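Local coordinates for rhamnose ABC transporter, rhamnose-binding protein (Actinomyces odontolyticus ATCC 17982, PDB 5BQ3) that probably binds a carbohydrate, presumably rhamnose, outside the membrane and delivers it to an ABC transporter for uptake, at residues A[155-160]-A[190-195]; A[98-103]-A[121-126]; A[28-33]-A[56-61]; A[130-135]-A[317-322]. One frame throughout, in Å; residues are numbered along the deposited sequence.

Interaction 1 of 4, residues A[155-160]-A[190-195]; sequences VAILSA and VAKVYG
I157 and K192, L158 and V193, and S159 and Y194 stand side by side in the parallel pair of a beta-alpha-beta unit, in which helix 165-180 connects strand 153-159 to strand 187-194. The unit is a clear example of how two parallel strands share bonds in alternation. The short strand segments lie 4.7 Å apart, their directions differing by 9°. I157 uses both of its main-chain polar atoms here, its N giving a hydrogen bond to A191 O and its O receiving one from V193 N (2.8 Å). S159 repeats the pattern, with N bonded to V193 O and O taking G195 N (2.9 Å), while V190 N binds V155 O nearer the start of the strands.

Side chains alternate between the two faces. On one, L158 CD1 meets V193 CG2 at 3.9 Å, the two side chains crossing obliquely, and the CB atoms of A156 and A191 touch; L209 of helix 199-212 touches A156, A191 and V193. On the other, S159 CB lies 3.7 Å from Y194 CD1, and I157, S159 and K192 rest on I171 of helix 165-180. Y194 CG, anti to its carbonyl carbon (chi1 -58°), comes 4.0 Å from A160 O, which lies in the ring plane at its edge. An alanine in place of Y194 would probably open a gap beside S159 CB, which would lose its aromatic neighbour. The main chains satisfy alternate polar groups of each other, those of A156 and L158 turning to strand 218-221, and largely apolar contacts seat the pair between two helices.

Interaction 2 of 4, residues A[98-103]-A[121-126]; sequences AVCPAL and AADCRD
C100 and C124 face each other across the contact and are joined covalently, SG to SG at 2.0 Å, tying the start of helix 100-109 to the loop between strands 112-116 and 127-130 of the six-stranded sheet. The two CB atoms leave the disulfide in nearly perpendicular directions, as in an ordinary cystine, with a torsion of -91° about the S-S bond. On the helical side, C100 holds SG anti to its backbone N (chi1 -164°), which turns the sulfur toward the loop. The loop meets it with a type I beta turn from A121 to C124, and two members of that turn also approach the same sulfur: A121 CB at 4.1 Å from C100 SG, and D123 OD1 at 3.6 Å from it.

One helical turn further on, L103 CB makes an apolar contact with C124 CB at 3.9 Å. The same CB also comes close to a carbonyl, 3.3 Å from C124 O, while the rest of the side chain reaches V113, I78, L89 and I91 in the core.

No hydrogen bond runs directly between the two segments. Between them the attachment is the disulfide and the L103 contact, with Q104 (to D123 O) and R107 (to D126) of the same helix adding polar ties, which would probably limit how far the turn can move from helix 100-109.

Interaction 3 of 4, residues A[28-33]-A[56-61]; sequences QSITFI and IGFAEV
I30 N gives E60 O a nearly straight hydrogen bond of 2.8 Å, with an angle of 173° at the hydrogen. A59 N reaches Q28 O at 2.9 Å through a more bent bond. The first bond belongs to the parallel pairing of strands 29-33 and 60-63, with I30 opposite V61; the second lies just before it. With helix 40-56 the strands form a beta-alpha-beta unit, F58 sitting in the link between helix and second strand. The amide of Q28 looks elsewhere for its polar partner, with NE2 bonded to D286 of helix 271-287.

Outward from the ladder, I30 and F58 make the main apolar contact, their side chains crossing at about a right angle. I30 CB stands over the centre of the F58 ring in a CH-pi contact, 3.8 Å from the centroid. Chi1 (-168°) puts I30 CG1 anti to the backbone N, and the extended chi2 (162°) carries CD1 to the far part of the ring, 3.8 Å from F58 CZ, while CG2 covers F58 CG. At the ring's edge lies Q28 O, 3.5 Å from F58 CD1. Next along, V61 CG1 approaches the F32 ring at its edge, 3.8 Å from CE1. A53 of helix 40-56 is touched by I30, F58 and V61 alike.

An alanine in place of F58 would probably leave I30 CB and CD1 facing a gap. The contact thus couples a short polar ladder to an aromatic face, seating the edge strand against helix 40-56.

Interaction 4 of 4, residues A[130-135]-A[317-322]; sequences NQVESK and GDPVRF
G317 O and E133 N are bridged by one water, which donates to G317 O at 2.8 Å and accepts from E133 N at 2.9 Å. The bridge satisfies the main-chain N of E133, the N-cap residue of helix 134-149, without bringing the two segments into direct contact at that point. Between the segments themselves there is a single hydrogen bond, and it is weak: G317 N points to Q131 O over 3.5 Å.

V132 supplies the apolar part. Its CG1 lies anti to the carbonyl carbon (chi1 -75°) and is the branch that meets the other segment. There it approaches the proline ring of P319 most nearly at CG, 3.8 Å away, with CD at 4.0 Å. The same methyl group also lies 3.7 Å from G317 O, so it touches both the carbonyl that holds the water and the proline two residues later. W269 and V137 adjoin V132 as well, and P319 continues onto Q136 and T140 of helix 134-149.

The surroundings explain the position of this contact. N130 ends strand 127-130 and is hydrogen-bonded to V314 of the neighbouring strand 313-315 and to V316 just after it, whereas S134 and K135 begin a helix that packs on helix 165-180 beside the other sheet. Segment 317-322 likewise follows strand 313-315 of the six-stranded sheet, and its strand 320-322 pairs antiparallel with 266-268. Both segments thus pass from one lobe to the other, close to the centre of the molecule. Two such neighbouring crossings, lightly bonded and bridged by water, are consistent with the multi-strand hinge of type I periplasmic binding proteins.

The four contacts illustrate how a two-lobed binding protein is assembled. Interaction 3 comes first along the chain and interaction 2 follows, their centres about 20 Å apart, both in the lobe of the six-stranded sheet. Interaction 1 belongs to the four-stranded sheet of the other lobe, about 43 Å from interaction 3 between centres and across the molecular centre from it. Interactions 1 and 3 each join the strands of a beta-alpha-beta unit at the outermost strand of their sheet. Interaction 4 lies between the lobes, some 21 Å from interaction 1, centre to centre. Its long loop encloses interaction 1: the chain leaves the first lobe at 130-135, comes back in between, and leaves it again at 317-322 beside the first crossing, as expected for a hinge.

Interaction 1 of 4, residues A[155-160]-A[190-195]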
loop_
_atom_site.group_PDB
_atom_site.type_symbol
_atom_site.label_atom_id
_atom_site.label_comp_id
_atom_site.label_asym_id
_atom_site.label_seq_id
_atom_site.Cartn_x
_atom_site.Cartn_y
_atom_site.Cartn_z
ATOM N N VAL A 155 4.922 9.478 23.085
ATOM C CA VAL A 155 4.152 8.933 21.961
ATOM C C VAL A 155 3.730 7.473 22.246
ATOM O O VAL A 155 4.493 6.721 22.844
ATOM C CB VAL A 155 4.984 9.053 20.647
ATOM C CG1 VAL A 155 4.235 8.502 19.439
ATOM C CG2 VAL A 155 5.408 10.495 20.391
ATOM N N ALA A 156 2.513 7.091 21.818
ATOM C CA ALA A 156 1.966 5.740 21.967
ATOM C C ALA A 156 1.621 5.148 20.599
ATOM O O ALA A 156 1.168 5.875 19.718
ATOM C CB ALA A 156 0.732 5.766 22.853
ATOM N N ILE A 157 1.839 3.836 20.416
ATOM C CA ILE A 157 1.546 3.158 19.150
ATOM C C ILE A 157 0.293 2.277 19.309
ATOM O O ILE A 157 0.237 1.441 20.209
ATOM C CB ILE A 157 2.774 2.354 18.616
ATOM C CG1 ILE A 157 3.995 3.286 18.376
ATOM C CG2 ILE A 157 2.421 1.569 17.333
ATOM C CD1 ILE A 157 5.352 2.594 18.295
ATOM N N LEU A 158 -0.710 2.493 18.434
ATOM C CA LEU A 158 -1.947 1.717 18.365
ATOM C C LEU A 158 -1.921 0.951 17.043
ATOM O O LEU A 158 -2.320 1.476 15.998
ATOM C CB LEU A 158 -3.201 2.610 18.503
ATOM C CG LEU A 158 -4.518 1.877 18.828
ATOM C CD1 LEU A 158 -5.303 2.612 19.870
ATOM C CD2 LEU A 158 -5.370 1.690 17.591
ATOM N N SER A 159 -1.392 -0.280 17.092
ATOM C CA SER A 159 -1.218 -1.151 15.933
ATOM C C SER A 159 -2.453 -2.041 15.675
ATOM O O SER A 159 -3.468 -1.913 16.367
ATOM C CB SER A 159 0.019 -2.016 16.136
ATOM O OG SER A 159 0.409 -2.642 14.928
ATOM N N ALA A 160 -2.360 -2.934 14.665
ATOM C CA ALA A 160 -3.401 -3.895 14.290
ATOM C C ALA A 160 -3.328 -5.107 15.241
ATOM O O ALA A 160 -3.425 -4.907 16.451
ATOM C CB ALA A 160 -3.210 -4.313 12.840
ATOM N N VAL A 190 5.962 5.296 24.812
ATOM C CA VAL A 190 5.541 4.998 26.185
ATOM C C VAL A 190 4.520 3.838 26.232
ATOM O O VAL A 190 4.262 3.309 27.312
ATOM C CB VAL A 190 5.004 6.259 26.926
ATOM C CG1 VAL A 190 6.077 7.338 27.034
ATOM C CG2 VAL A 190 3.744 6.812 26.269
ATOM N N ALA A 191 3.939 3.456 25.079
ATOM C CA ALA A 191 2.955 2.377 24.992
ATOM C C ALA A 191 2.875 1.768 23.591
ATOM O O ALA A 191 3.104 2.458 22.595
ATOM C CB ALA A 191 1.579 2.881 25.404
ATOM N N LYS A 192 2.527 0.469 23.532
ATOM C CA LYS A 192 2.328 -0.319 22.316
ATOM C C LYS A 192 1.084 -1.189 22.503
ATOM O O LYS A 192 1.162 -2.277 23.086
ATOM C CB LYS A 192 3.569 -1.168 21.984
ATOM C CG LYS A 192 4.697 -0.393 21.310
ATOM C CD LYS A 192 5.441 -1.248 20.283
ATOM C CE LYS A 192 6.555 -2.065 20.876
ATOM N NZ LYS A 192 7.104 -3.031 19.891
ATOM N N VAL A 193 -0.077 -0.676 22.061
ATOM C CA VAL A 193 -1.370 -1.363 22.184
ATOM C C VAL A 193 -1.808 -1.932 20.827
ATOM O O VAL A 193 -1.343 -1.470 19.783
ATOM C CB VAL A 193 -2.476 -0.485 22.820
ATOM C CG1 VAL A 193 -2.193 -0.231 24.296
ATOM C CG2 VAL A 193 -2.675 0.825 22.059
ATOM N N TYR A 194 -2.700 -2.940 20.850
ATOM C CA TYR A 194 -3.159 -3.619 19.642
ATOM C C TYR A 194 -4.689 -3.609 19.526
ATOM O O TYR A 194 -5.393 -4.127 20.398
ATOM C CB TYR A 194 -2.603 -5.055 19.600
ATOM C CG TYR A 194 -1.089 -5.099 19.647
ATOM C CD1 TYR A 194 -0.327 -4.822 18.515
ATOM C CD2 TYR A 194 -0.416 -5.371 20.834
ATOM C CE1 TYR A 194 1.066 -4.824 18.560
ATOM C CE2 TYR A 194 0.978 -5.377 20.894
ATOM C CZ TYR A 194 1.715 -5.106 19.751
ATOM O OH TYR A 194 3.089 -5.115 19.794
ATOM N N GLY A 195 -5.171 -2.998 18.445
ATOM C CA GLY A 195 -6.591 -2.869 18.131
ATOM C C GLY A 195 -7.167 -4.021 17.331
ATOM O O GLY A 195 -8.377 -4.064 17.093
#

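Interaction 2 of 4, residues A[98-103]-A[121-126]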
loop_
_atom_site.group_PDB
_atom_site.type_symbol
_atom_site.label_atom_id
_atom_site.label_comp_id
_atom_site.label_asym_id
_atom_site.label_seq_id
_atom_site.Cartn_x
_atom_site.Cartn_y
_atom_site.Cartn_z
ATOM N N ALA A 98 -0.603 -20.194 -2.790
ATOM C CA ALA A 98 -1.781 -20.812 -3.412
ATOM C C ALA A 98 -1.938 -20.490 -4.906
ATOM O O ALA A 98 -2.387 -21.357 -5.658
ATOM C CB ALA A 98 -3.038 -20.398 -2.671
ATOM N N VAL A 99 -1.589 -19.262 -5.328
ATOM C CA VAL A 99 -1.714 -18.814 -6.724
ATOM C C VAL A 99 -0.449 -19.145 -7.548
ATOM O O VAL A 99 -0.496 -19.086 -8.778
ATOM C CB VAL A 99 -2.054 -17.296 -6.840
ATOM C CG1 VAL A 99 -3.412 -16.972 -6.225
ATOM C CG2 VAL A 99 -0.958 -16.418 -6.244
ATOM N N CYS A 100 0.668 -19.471 -6.867
ATOM C CA CYS A 100 1.986 -19.744 -7.452
ATOM C C CYS A 100 1.982 -20.837 -8.559
ATOM O O CYS A 100 2.560 -20.543 -9.605
ATOM C CB CYS A 100 3.011 -20.068 -6.370
ATOM S SG CYS A 100 4.732 -19.983 -6.928
ATOM N N PRO A 101 1.382 -22.056 -8.417
ATOM C CA PRO A 101 1.443 -23.030 -9.527
ATOM C C PRO A 101 0.726 -22.561 -10.797
ATOM O O PRO A 101 1.198 -22.857 -11.894
ATOM C CB PRO A 101 0.761 -24.276 -8.948
ATOM C CG PRO A 101 0.797 -24.096 -7.495
ATOM C CD PRO A 101 0.657 -22.633 -7.269
ATOM N N ALA A 102 -0.398 -21.826 -10.651
ATOM C CA ALA A 102 -1.178 -21.287 -11.767
ATOM C C ALA A 102 -0.401 -20.187 -12.496
ATOM O O ALA A 102 -0.450 -20.123 -13.723
ATOM C CB ALA A 102 -2.512 -20.753 -11.271
ATOM N N LEU A 103 0.339 -19.347 -11.740
ATOM C CA LEU A 103 1.161 -18.261 -12.284
ATOM C C LEU A 103 2.429 -18.803 -12.957
ATOM O O LEU A 103 2.911 -18.202 -13.916
ATOM C CB LEU A 103 1.535 -17.246 -11.193
ATOM C CG LEU A 103 0.411 -16.398 -10.586
ATOM C CD1 LEU A 103 0.935 -15.547 -9.443
ATOM C CD2 LEU A 103 -0.264 -15.523 -11.628
ATOM N N ALA A 121 5.090 -15.919 -4.391
ATOM C CA ALA A 121 6.451 -16.349 -4.058
ATOM C C ALA A 121 7.401 -15.833 -5.162
ATOM O O ALA A 121 6.932 -15.475 -6.246
ATOM C CB ALA A 121 6.521 -17.865 -3.916
ATOM N N ALA A 122 8.709 -15.752 -4.881
ATOM C CA ALA A 122 9.726 -15.227 -5.799
ATOM C C ALA A 122 9.784 -15.920 -7.185
ATOM O O ALA A 122 10.190 -15.274 -8.156
ATOM C CB ALA A 122 11.092 -15.307 -5.143
ATOM N N ASP A 123 9.385 -17.205 -7.284
ATOM C CA ASP A 123 9.473 -17.963 -8.541
ATOM C C ASP A 123 8.161 -18.026 -9.377
ATOM O O ASP A 123 8.139 -18.746 -10.380
ATOM C CB ASP A 123 9.990 -19.400 -8.270
ATOM C CG ASP A 123 9.267 -20.223 -7.206
ATOM O OD1 ASP A 123 8.290 -19.710 -6.610
ATOM O OD2 ASP A 123 9.696 -21.371 -6.952
ATOM N N CYS A 124 7.107 -17.259 -9.018
ATOM C CA CYS A 124 5.841 -17.292 -9.769
ATOM C C CYS A 124 5.594 -16.012 -10.576
ATOM O O CYS A 124 4.556 -15.916 -11.234
ATOM C CB CYS A 124 4.643 -17.597 -8.870
ATOM S SG CYS A 124 5.054 -17.983 -7.149
ATOM N N ARG A 125 6.517 -15.036 -10.536
ATOM C CA ARG A 125 6.320 -13.789 -11.270
ATOM C C ARG A 125 7.629 -13.263 -11.862
ATOM O O ARG A 125 8.720 -13.592 -11.386
ATOM C CB ARG A 125 5.633 -12.721 -10.384
ATOM C CG ARG A 125 6.523 -11.945 -9.416
ATOM C CD ARG A 125 6.984 -12.759 -8.225
ATOM N NE ARG A 125 7.513 -11.905 -7.167
ATOM C CZ ARG A 125 8.768 -11.478 -7.095
ATOM N NH1 ARG A 125 9.651 -11.825 -8.027
ATOM N NH2 ARG A 125 9.152 -10.698 -6.094
ATOM N N ASP A 126 7.500 -12.447 -12.912
ATOM C CA ASP A 126 8.614 -11.835 -13.628
ATOM C C ASP A 126 9.042 -10.539 -12.951
ATOM O O ASP A 126 10.213 -10.164 -13.048
ATOM C CB ASP A 126 8.225 -11.568 -15.093
ATOM C CG ASP A 126 7.947 -12.821 -15.900
ATOM O OD1 ASP A 126 8.919 -13.520 -16.267
ATOM O OD2 ASP A 126 6.763 -13.092 -16.186
#

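Interaction 3 of 4, residues A[28-33]-A[56-61]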
loop_
_atom_site.group_PDB
_atom_site.type_symbol
_atom_site.label_atom_id
_atom_site.label_comp_id
_atom_site.label_asym_id
_atom_site.label_seq_id
_atom_site.Cartn_x
_atom_site.Cartn_y
_atom_site.Cartn_z
ATOM N N GLN A 28 -1.000 -7.155 -28.574
ATOM C CA GLN A 28 -0.979 -7.933 -27.333
ATOM C C GLN A 28 -2.125 -7.553 -26.383
ATOM O O GLN A 28 -2.669 -6.452 -26.474
ATOM C CB GLN A 28 0.377 -7.770 -26.625
ATOM C CG GLN A 28 1.596 -8.038 -27.516
ATOM C CD GLN A 28 1.881 -9.503 -27.705
ATOM O OE1 GLN A 28 1.360 -10.148 -28.619
ATOM N NE2 GLN A 28 2.733 -10.055 -26.860
ATOM N N SER A 29 -2.485 -8.482 -25.472
ATOM C CA SER A 29 -3.561 -8.318 -24.492
ATOM C C SER A 29 -3.045 -8.263 -23.044
ATOM O O SER A 29 -2.082 -8.952 -22.699
ATOM C CB SER A 29 -4.576 -9.450 -24.622
ATOM O OG SER A 29 -3.969 -10.723 -24.480
ATOM N N ILE A 30 -3.710 -7.452 -22.198
ATOM C CA ILE A 30 -3.385 -7.279 -20.778
ATOM C C ILE A 30 -4.636 -7.564 -19.925
ATOM O O ILE A 30 -5.742 -7.161 -20.294
ATOM C CB ILE A 30 -2.760 -5.873 -20.482
ATOM C CG1 ILE A 30 -2.157 -5.802 -19.051
ATOM C CG2 ILE A 30 -3.735 -4.707 -20.768
ATOM C CD1 ILE A 30 -1.173 -4.663 -18.803
ATOM N N THR A 31 -4.454 -8.277 -18.801
ATOM C CA THR A 31 -5.543 -8.611 -17.881
ATOM C C THR A 31 -5.110 -8.323 -16.441
ATOM O O THR A 31 -4.022 -8.725 -16.020
ATOM C CB THR A 31 -6.026 -10.057 -18.079
ATOM O OG1 THR A 31 -6.489 -10.206 -19.422
ATOM C CG2 THR A 31 -7.157 -10.429 -17.135
ATOM N N PHE A 32 -5.981 -7.618 -15.702
ATOM C CA PHE A 32 -5.788 -7.234 -14.304
ATOM C C PHE A 32 -6.692 -8.093 -13.420
ATOM O O PHE A 32 -7.908 -8.112 -13.622
ATOM C CB PHE A 32 -6.078 -5.731 -14.103
ATOM C CG PHE A 32 -5.279 -4.799 -14.984
ATOM C CD1 PHE A 32 -5.736 -4.450 -16.250
ATOM C CD2 PHE A 32 -4.076 -4.261 -14.546
ATOM C CE1 PHE A 32 -4.985 -3.605 -17.074
ATOM C CE2 PHE A 32 -3.333 -3.412 -15.364
ATOM C CZ PHE A 32 -3.790 -3.092 -16.624
ATOM N N ILE A 33 -6.095 -8.842 -12.474
ATOM C CA ILE A 33 -6.837 -9.697 -11.553
ATOM C C ILE A 33 -6.666 -9.155 -10.120
ATOM O O ILE A 33 -5.617 -9.362 -9.505
ATOM C CB ILE A 33 -6.475 -11.214 -11.666
ATOM C CG1 ILE A 33 -6.594 -11.725 -13.124
ATOM C CG2 ILE A 33 -7.354 -12.057 -10.715
ATOM C CD1 ILE A 33 -5.816 -12.996 -13.430
ATOM N N ILE A 56 -0.546 3.142 -23.493
ATOM C CA ILE A 56 0.451 2.239 -24.077
ATOM C C ILE A 56 -0.034 1.786 -25.472
ATOM O O ILE A 56 0.729 1.845 -26.441
ATOM C CB ILE A 56 0.725 1.041 -23.113
ATOM C CG1 ILE A 56 1.430 1.509 -21.823
ATOM C CG2 ILE A 56 1.542 -0.053 -23.792
ATOM C CD1 ILE A 56 1.212 0.630 -20.598
ATOM N N GLY A 57 -1.300 1.373 -25.552
ATOM C CA GLY A 57 -1.924 0.942 -26.795
ATOM C C GLY A 57 -2.139 -0.552 -26.917
ATOM O O GLY A 57 -1.963 -1.105 -28.007
ATOM N N PHE A 58 -2.540 -1.217 -25.809
ATOM C CA PHE A 58 -2.835 -2.653 -25.790
ATOM C C PHE A 58 -4.089 -2.940 -26.614
ATOM O O PHE A 58 -5.037 -2.148 -26.577
ATOM C CB PHE A 58 -3.021 -3.159 -24.349
ATOM C CG PHE A 58 -1.759 -3.539 -23.612
ATOM C CD1 PHE A 58 -1.217 -4.813 -23.741
ATOM C CD2 PHE A 58 -1.145 -2.644 -22.743
ATOM C CE1 PHE A 58 -0.062 -5.174 -23.039
ATOM C CE2 PHE A 58 0.009 -3.006 -22.041
ATOM C CZ PHE A 58 0.541 -4.269 -22.193
ATOM N N ALA A 59 -4.090 -4.060 -27.360
ATOM C CA ALA A 59 -5.212 -4.482 -28.206
ATOM C C ALA A 59 -6.440 -4.844 -27.366
ATOM O O ALA A 59 -7.553 -4.458 -27.723
ATOM C CB ALA A 59 -4.802 -5.661 -29.073
ATOM N N GLU A 60 -6.236 -5.571 -26.248
ATOM C CA GLU A 60 -7.301 -5.986 -25.329
ATOM C C GLU A 60 -6.916 -5.669 -23.888
ATOM O O GLU A 60 -5.811 -6.003 -23.454
ATOM C CB GLU A 60 -7.614 -7.486 -25.475
ATOM C CG GLU A 60 -8.269 -7.873 -26.789
ATOM C CD GLU A 60 -7.825 -9.219 -27.327
ATOM O OE1 GLU A 60 -8.171 -10.254 -26.711
ATOM O OE2 GLU A 60 -7.135 -9.240 -28.371
ATOM N N VAL A 61 -7.818 -4.994 -23.159
ATOM C CA VAL A 61 -7.637 -4.624 -21.751
ATOM C C VAL A 61 -8.837 -5.192 -20.991
ATOM O O VAL A 61 -9.971 -4.762 -21.222
ATOM C CB VAL A 61 -7.451 -3.091 -21.534
ATOM C CG1 VAL A 61 -7.091 -2.779 -20.084
ATOM C CG2 VAL A 61 -6.403 -2.509 -22.481
#

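Interaction 4 of 4, residues A[130-135]-A[317-322]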
loop_
_atom_site.group_PDB
_atom_site.type_symbol
_atom_site.label_atom_id
_atom_site.label_comp_id
_atom_site.label_asym_id
_atom_site.label_seq_id
_atom_site.Cartn_x
_atom_site.Cartn_y
_atom_site.Cartn_z
ATOM N N ASN A 130 5.627 -2.774 -5.782
ATOM C CA ASN A 130 5.261 -2.419 -4.416
ATOM C C ASN A 130 4.924 -0.934 -4.346
ATOM O O ASN A 130 5.616 -0.117 -4.959
ATOM C CB ASN A 130 6.391 -2.771 -3.445
ATOM C CG ASN A 130 5.974 -3.037 -2.012
ATOM O OD1 ASN A 130 4.793 -2.985 -1.627
ATOM N ND2 ASN A 130 6.953 -3.362 -1.190
ATOM N N GLN A 131 3.850 -0.590 -3.619
ATOM C CA GLN A 131 3.382 0.789 -3.435
ATOM C C GLN A 131 4.452 1.643 -2.776
ATOM O O GLN A 131 4.815 2.699 -3.290
ATOM C CB GLN A 131 2.107 0.838 -2.560
ATOM C CG GLN A 131 0.994 -0.118 -2.955
ATOM C CD GLN A 131 0.989 -1.363 -2.106
ATOM O OE1 GLN A 131 1.920 -2.179 -2.137
ATOM N NE2 GLN A 131 -0.079 -1.546 -1.341
ATOM N N VAL A 132 4.947 1.169 -1.621
ATOM C CA VAL A 132 5.907 1.839 -0.743
ATOM C C VAL A 132 6.924 0.840 -0.169
ATOM O O VAL A 132 6.612 -0.343 -0.025
ATOM C CB VAL A 132 5.146 2.567 0.414
ATOM C CG1 VAL A 132 4.460 3.836 -0.079
ATOM C CG2 VAL A 132 4.131 1.646 1.092
ATOM N N GLU A 133 8.127 1.332 0.179
ATOM C CA GLU A 133 9.199 0.568 0.826
ATOM C C GLU A 133 8.949 0.637 2.351
ATOM O O GLU A 133 8.600 1.704 2.865
ATOM C CB GLU A 133 10.585 1.122 0.400
ATOM C CG GLU A 133 11.770 0.818 1.313
ATOM C CD GLU A 133 12.193 -0.631 1.471
ATOM O OE1 GLU A 133 12.170 -1.378 0.465
ATOM O OE2 GLU A 133 12.590 -1.009 2.599
ATOM N N SER A 134 9.094 -0.507 3.049
ATOM C CA SER A 134 8.837 -0.699 4.481
ATOM C C SER A 134 9.520 0.348 5.384
ATOM O O SER A 134 8.832 0.973 6.190
ATOM C CB SER A 134 9.261 -2.099 4.910
ATOM O OG SER A 134 8.536 -2.525 6.050
ATOM N N LYS A 135 10.845 0.557 5.233
ATOM C CA LYS A 135 11.619 1.523 6.026
ATOM C C LYS A 135 11.166 2.975 5.763
ATOM O O LYS A 135 11.262 3.812 6.663
ATOM C CB LYS A 135 13.124 1.372 5.739
ATOM C CG LYS A 135 14.035 2.048 6.763
ATOM C CD LYS A 135 15.490 2.031 6.319
ATOM C CE LYS A 135 16.355 2.997 7.095
ATOM N NZ LYS A 135 16.656 2.507 8.467
ATOM N N GLY A 317 6.915 4.752 -5.175
ATOM C CA GLY A 317 7.463 5.970 -4.587
ATOM C C GLY A 317 7.326 6.066 -3.084
ATOM O O GLY A 317 7.012 5.075 -2.418
ATOM N N ASP A 318 7.574 7.271 -2.541
ATOM C CA ASP A 318 7.473 7.560 -1.109
ATOM C C ASP A 318 5.997 7.672 -0.698
ATOM O O ASP A 318 5.178 8.052 -1.543
ATOM C CB ASP A 318 8.236 8.855 -0.752
ATOM C CG ASP A 318 9.741 8.830 -0.984
ATOM O OD1 ASP A 318 10.355 7.750 -0.827
ATOM O OD2 ASP A 318 10.316 9.905 -1.257
ATOM N N PRO A 319 5.615 7.346 0.568
ATOM C CA PRO A 319 4.195 7.460 0.955
ATOM C C PRO A 319 3.624 8.866 0.745
ATOM O O PRO A 319 4.327 9.863 0.947
ATOM C CB PRO A 319 4.194 7.079 2.441
ATOM C CG PRO A 319 5.424 6.280 2.636
ATOM C CD PRO A 319 6.436 6.855 1.695
ATOM N N VAL A 320 2.360 8.933 0.294
ATOM C CA VAL A 320 1.645 10.188 0.037
ATOM C C VAL A 320 1.117 10.727 1.372
ATOM O O VAL A 320 0.416 10.014 2.093
ATOM C CB VAL A 320 0.510 10.018 -1.021
ATOM C CG1 VAL A 320 -0.301 11.299 -1.185
ATOM C CG2 VAL A 320 1.070 9.570 -2.369
ATOM N N ARG A 321 1.475 11.975 1.702
ATOM C CA ARG A 321 1.030 12.638 2.928
ATOM C C ARG A 321 -0.264 13.393 2.652
ATOM O O ARG A 321 -0.337 14.167 1.695
ATOM C CB ARG A 321 2.110 13.583 3.482
ATOM C CG ARG A 321 3.305 12.876 4.089
ATOM C CD ARG A 321 4.190 13.853 4.815
ATOM N NE ARG A 321 5.550 13.342 4.928
ATOM C CZ ARG A 321 6.500 13.895 5.674
ATOM N NH1 ARG A 321 6.240 14.981 6.395
ATOM N NH2 ARG A 321 7.714 13.365 5.712
ATOM N N PHE A 322 -1.291 13.150 3.482
ATOM C CA PHE A 322 -2.602 13.777 3.340
ATOM C C PHE A 322 -2.875 14.745 4.482
ATOM O O PHE A 322 -2.744 14.391 5.654
ATOM C CB PHE A 322 -3.722 12.724 3.265
ATOM C CG PHE A 322 -3.570 11.685 2.178
ATOM C CD1 PHE A 322 -2.874 10.506 2.408
ATOM C CD2 PHE A 322 -4.152 11.873 0.930
ATOM C CE1 PHE A 322 -2.744 9.543 1.405
ATOM C CE2 PHE A 322 -4.013 10.912 -0.075
ATOM C CZ PHE A 322 -3.305 9.757 0.167
HETATM O O HOH W 1 8.466 4.168 -0.223
#